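Local coordinates for choline/ethanolamine kinase family protein (Mesorhizobium loti, PDB 3DXQ) that probably phosphorylates ethanolamine or a related small alcohol, as a bacterial member of the phosphotransferase enzyme family that shares the protein-kinase-like fold, at residues A280-K283 with A284-T288; E287-E290 with F291-L295. All coordinates share one frame; numbering follows the deposited sequence.

Contact 1: A280-K283 with A284-T288; sequences ARCK and ALMET
The last turns of helix 271-287 bring Lys283 and Glu287 together as an i to i+4 salt bridge on the helix surface. Lys283 NZ lies 2.5 Å from Glu287 OE2, which it meets on the syn side, 26° out of the carboxylate plane. The lysine runs out extended and bends at its last torsion (chi4 60°), turning NZ onto the carboxylate of a glutamate that is itself extended beyond CG; the two chains cross obliquely. Nearer the backbone, Glu287 CG lies 3.2 Å from Lys283 O. On another side of the helix Cys282 SG touches the selenium of selenomethionine Met286, SE, at 3.9 Å, an apolar sulfur-selenium contact. The i to i+4 backbone bonds run regularly up to Met286 N, which meets Cys282 O at 2.9 Å and nearly head-on, but the next bond, Glu287 N to Lys283 O, is weak. Thr288 then closes the turn: its OG1 donates to Leu285 O at 2.7 Å, and that carbonyl also accepts from Thr288 N. Met286 packs on Val155, Glu158 and Val162 of helix 152-167 and on Ala248 of helix 237-263, whose Asp251 forms a salt bridge with Arg281.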
loop_
_atom_site.group_PDB
_atom_site.type_symbol
_atom_site.label_atom_id
_atom_site.label_comp_id
_atom_site.label_asym_id
_atom_site.label_seq_id
_atom_site.Cartn_x
_atom_site.Cartn_y
_atom_site.Cartn_z
ATOM N N ALA A 280 -14.593 -4.303 11.345
ATOM C CA ALA A 280 -14.625 -4.616 12.778
ATOM C C ALA A 280 -13.351 -4.171 13.486
ATOM O O ALA A 280 -13.403 -3.674 14.614
ATOM C CB ALA A 280 -14.849 -6.098 12.981
ATOM N N ARG A 281 -12.212 -4.343 12.814
ATOM C CA ARG A 281 -10.928 -3.886 13.335
ATOM C C ARG A 281 -10.927 -2.360 13.455
ATOM O O ARG A 281 -10.509 -1.798 14.475
ATOM C CB ARG A 281 -9.801 -4.349 12.397
ATOM C CG ARG A 281 -8.399 -3.944 12.830
ATOM C CD ARG A 281 -7.360 -4.742 12.080
ATOM N NE ARG A 281 -7.458 -4.527 10.643
ATOM C CZ ARG A 281 -6.835 -5.247 9.716
ATOM N NH1 ARG A 281 -6.055 -6.260 10.056
ATOM N NH2 ARG A 281 -7.009 -4.958 8.435
ATOM N N CYS A 282 -11.388 -1.711 12.389
ATOM C CA CYS A 282 -11.500 -0.272 12.318
ATOM C C CYS A 282 -12.377 0.261 13.432
ATOM O O CYS A 282 -11.968 1.132 14.201
ATOM C CB CYS A 282 -12.102 0.117 10.978
ATOM S SG CYS A 282 -12.513 1.825 10.900
ATOM N N LYS A 283 -13.596 -0.278 13.503
ATOM C CA LYS A 283 -14.563 0.107 14.511
ATOM C C LYS A 283 -13.971 -0.102 15.900
ATOM O O LYS A 283 -14.198 0.709 16.804
ATOM C CB LYS A 283 -15.847 -0.711 14.335
ATOM C CG LYS A 283 -16.916 -0.541 15.427
ATOM C CD LYS A 283 -18.132 -1.453 15.141
ATOM C CE LYS A 283 -18.941 -1.777 16.394
ATOM N NZ LYS A 283 -19.457 -0.564 17.015
ATOM N N ALA A 284 -13.222 -1.191 16.073
ATOM C CA ALA A 284 -12.572 -1.479 17.357
ATOM C C ALA A 284 -11.614 -0.367 17.739
ATOM O O ALA A 284 -11.668 0.150 18.870
ATOM C CB ALA A 284 -11.833 -2.804 17.308
ATOM N N LEU A 285 -10.765 0.009 16.782
ATOM C CA LEU A 285 -9.778 1.057 16.985
ATOM C C LEU A 285 -10.435 2.384 17.322
ATOM O O LEU A 285 -10.029 3.050 18.270
ATOM C CB LEU A 285 -8.907 1.222 15.730
ATOM C CG LEU A 285 -7.748 2.205 15.828
ATOM C CD1 LEU A 285 -6.871 1.878 17.031
ATOM C CD2 LEU A 285 -6.960 2.191 14.548
HETATM N N MSE A 286 -11.454 2.758 16.553
HETATM C CA MSE A 286 -12.116 4.045 16.758
HETATM C C MSE A 286 -12.825 4.129 18.111
HETATM O O MSE A 286 -13.012 5.212 18.655
HETATM C CB MSE A 286 -13.074 4.354 15.603
HETATM C CG MSE A 286 -12.351 4.548 14.278
HETATM SE SE MSE A 286 -13.516 5.070 12.826
HETATM C CE MSE A 286 -13.639 7.026 13.119
ATOM N N GLU A 287 -13.178 2.989 18.675
ATOM C CA GLU A 287 -13.889 2.980 19.938
ATOM C C GLU A 287 -13.002 3.004 21.177
ATOM O O GLU A 287 -13.492 3.226 22.284
ATOM C CB GLU A 287 -14.818 1.785 19.989
ATOM C CG GLU A 287 -16.030 1.971 19.123
ATOM C CD GLU A 287 -16.891 0.734 19.081
ATOM O OE1 GLU A 287 -16.452 -0.324 19.588
ATOM O OE2 GLU A 287 -18.009 0.825 18.542
ATOM N N THR A 288 -11.712 2.763 21.012
ATOM C CA THR A 288 -10.808 2.797 22.149
ATOM C C THR A 288 -10.725 4.243 22.665
ATOM O O THR A 288 -10.796 5.200 21.879
ATOM C CB THR A 288 -9.406 2.269 21.772
ATOM O OG1 THR A 288 -8.870 3.037 20.686
ATOM C CG2 THR A 288 -9.480 0.828 21.349
#

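Contact 2: E287-E290 with F291-L295; sequences ETPE and FSRHL
Phe291 meets Thr288 through its backbone and CB: its N bonds Thr288 O at 3.1 Å, with the donor well above the carbonyl plane. Its CB lies 3.6 Å from Thr288 OG1, which is bonded to Leu285 O, so this approach is only packing; the two side chains cross at about a right angle. With CG anti to the backbone N (chi1 -171°), the ring leads away from the turn to pack on Ile245 of helix 237-263. Ser292 reaches three residues back: at chi1 59° its OG stands between the backbone N and the carbonyl carbon and donates to Pro289 O at 2.9 Å. Pro289 lies in the first turn of helix 289-300, where backbone N-H groups have no i-4 carbonyl within the helix, so its missing N-H costs no helical bond. Arg293 bends at chi3 and turns one guanidinium face to the backbone of Pro289 and Glu290, Glu290 CA standing 4.0 Å above the plane toward its rim. The Arg293 and Glu290 side chains lie side by side and point the same way, but their charged groups stop short of contact, with Glu290 OE1 4.7 Å from Arg293 NH2. His294 N returns to the i to i+4 pattern, bonding Glu290 O at 2.9 Å, while its ring lies obliquely to that oxygen and touches Arg240 and Val244 of helix 237-263. Replacing His294 with alanine removes the imidazole and would probably leave a gap against Arg240 and Val244. Leu295 N bonds Phe291 O at 2.8 Å, and its side chain packs on Ile245 and on Val162 and Ala165 of helix 152-167.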
loop_
_atom_site.group_PDB
_atom_site.type_symbol
_atom_site.label_atom_id
_atom_site.label_comp_id
_atom_site.label_asym_id
_atom_site.label_seq_id
_atom_site.Cartn_x
_atom_site.Cartn_y
_atom_site.Cartn_z
ATOM N N GLU A 287 -13.178 2.989 18.675
ATOM C CA GLU A 287 -13.889 2.980 19.938
ATOM C C GLU A 287 -13.002 3.004 21.177
ATOM O O GLU A 287 -13.492 3.226 22.284
ATOM C CB GLU A 287 -14.818 1.785 19.989
ATOM C CG GLU A 287 -16.030 1.971 19.123
ATOM C CD GLU A 287 -16.891 0.734 19.081
ATOM O OE1 GLU A 287 -16.452 -0.324 19.588
ATOM O OE2 GLU A 287 -18.009 0.825 18.542
ATOM N N THR A 288 -11.712 2.763 21.012
ATOM C CA THR A 288 -10.808 2.797 22.149
ATOM C C THR A 288 -10.725 4.243 22.665
ATOM O O THR A 288 -10.796 5.200 21.879
ATOM C CB THR A 288 -9.406 2.269 21.772
ATOM O OG1 THR A 288 -8.870 3.037 20.686
ATOM C CG2 THR A 288 -9.480 0.828 21.349
ATOM N N PRO A 289 -10.608 4.420 23.989
ATOM C CA PRO A 289 -10.487 5.795 24.486
ATOM C C PRO A 289 -9.179 6.438 24.043
ATOM O O PRO A 289 -9.083 7.656 23.996
ATOM C CB PRO A 289 -10.553 5.640 26.009
ATOM C CG PRO A 289 -10.209 4.209 26.282
ATOM C CD PRO A 289 -10.597 3.420 25.073
ATOM N N GLU A 290 -8.187 5.618 23.701
ATOM C CA GLU A 290 -6.926 6.112 23.158
ATOM C C GLU A 290 -7.168 6.922 21.883
ATOM O O GLU A 290 -6.549 7.957 21.670
ATOM C CB GLU A 290 -5.980 4.950 22.831
ATOM C CG GLU A 290 -5.275 4.311 24.011
ATOM C CD GLU A 290 -6.129 3.334 24.803
ATOM O OE1 GLU A 290 -7.376 3.306 24.650
ATOM O OE2 GLU A 290 -5.530 2.593 25.607
ATOM N N PHE A 291 -8.078 6.439 21.045
ATOM C CA PHE A 291 -8.321 7.034 19.733
ATOM C C PHE A 291 -8.756 8.490 19.813
ATOM O O PHE A 291 -8.277 9.306 19.033
ATOM C CB PHE A 291 -9.360 6.208 18.966
ATOM C CG PHE A 291 -9.521 6.612 17.535
ATOM C CD1 PHE A 291 -8.550 6.270 16.592
ATOM C CD2 PHE A 291 -10.641 7.316 17.117
ATOM C CE1 PHE A 291 -8.677 6.642 15.256
ATOM C CE2 PHE A 291 -10.782 7.686 15.783
ATOM C CZ PHE A 291 -9.791 7.349 14.851
ATOM N N SER A 292 -9.661 8.816 20.737
ATOM C CA SER A 292 -10.101 10.200 20.889
ATOM C C SER A 292 -8.934 11.083 21.324
ATOM O O SER A 292 -8.850 12.236 20.913
ATOM C CB SER A 292 -11.260 10.307 21.866
ATOM O OG SER A 292 -10.883 9.815 23.133
ATOM N N ARG A 293 -8.030 10.539 22.138
ATOM C CA ARG A 293 -6.795 11.264 22.507
ATOM C C ARG A 293 -5.902 11.527 21.305
ATOM O O ARG A 293 -5.356 12.624 21.155
ATOM C CB ARG A 293 -5.985 10.505 23.562
ATOM C CG ARG A 293 -5.989 11.129 24.942
ATOM C CD ARG A 293 -5.339 10.182 25.942
ATOM N NE ARG A 293 -6.299 9.214 26.497
ATOM C CZ ARG A 293 -6.040 7.932 26.766
ATOM N NH1 ARG A 293 -4.851 7.396 26.487
ATOM N NH2 ARG A 293 -6.994 7.165 27.282
ATOM N N HIS A 294 -5.744 10.514 20.460
ATOM C CA HIS A 294 -4.958 10.656 19.239
ATOM C C HIS A 294 -5.580 11.679 18.294
ATOM O O HIS A 294 -4.868 12.438 17.620
ATOM C CB HIS A 294 -4.806 9.311 18.531
ATOM C CG HIS A 294 -3.797 8.413 19.164
ATOM N ND1 HIS A 294 -4.078 7.115 19.526
ATOM C CD2 HIS A 294 -2.505 8.627 19.506
ATOM C CE1 HIS A 294 -3.007 6.568 20.069
ATOM N NE2 HIS A 294 -2.039 7.466 20.072
ATOM N N LEU A 295 -6.908 11.680 18.259
ATOM C CA LEU A 295 -7.661 12.587 17.420
ATOM C C LEU A 295 -7.460 14.008 17.933
ATOM O O LEU A 295 -7.083 14.915 17.178
ATOM C CB LEU A 295 -9.132 12.199 17.456
ATOM C CG LEU A 295 -10.045 12.718 16.353
ATOM C CD1 LEU A 295 -9.571 12.139 15.034
ATOM C CD2 LEU A 295 -11.521 12.360 16.633
#

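How the contacts relate
Contacts 1 and 2 lie on consecutive helices, 271-287 and 289-300, with centres about 10 Å apart and Glu287 and Thr288 common to both. Thr288 joins them: its hydroxyl binds back to Leu285 O in the last turn of the first helix while its carbonyl serves the first turn of the second. Across this corner Phe291 packs against the end of the earlier helix, with CB 3.3 Å from Leu285 O and CD2 3.5 Å from Met286 O. Side chains of both contacts pack on helices 237-263 and 152-167, Val162 meeting Met286 in contact 1 and Leu295 in contact 2. They form a surface corner, with centres about 20 and 24 Å from the centre of the chain.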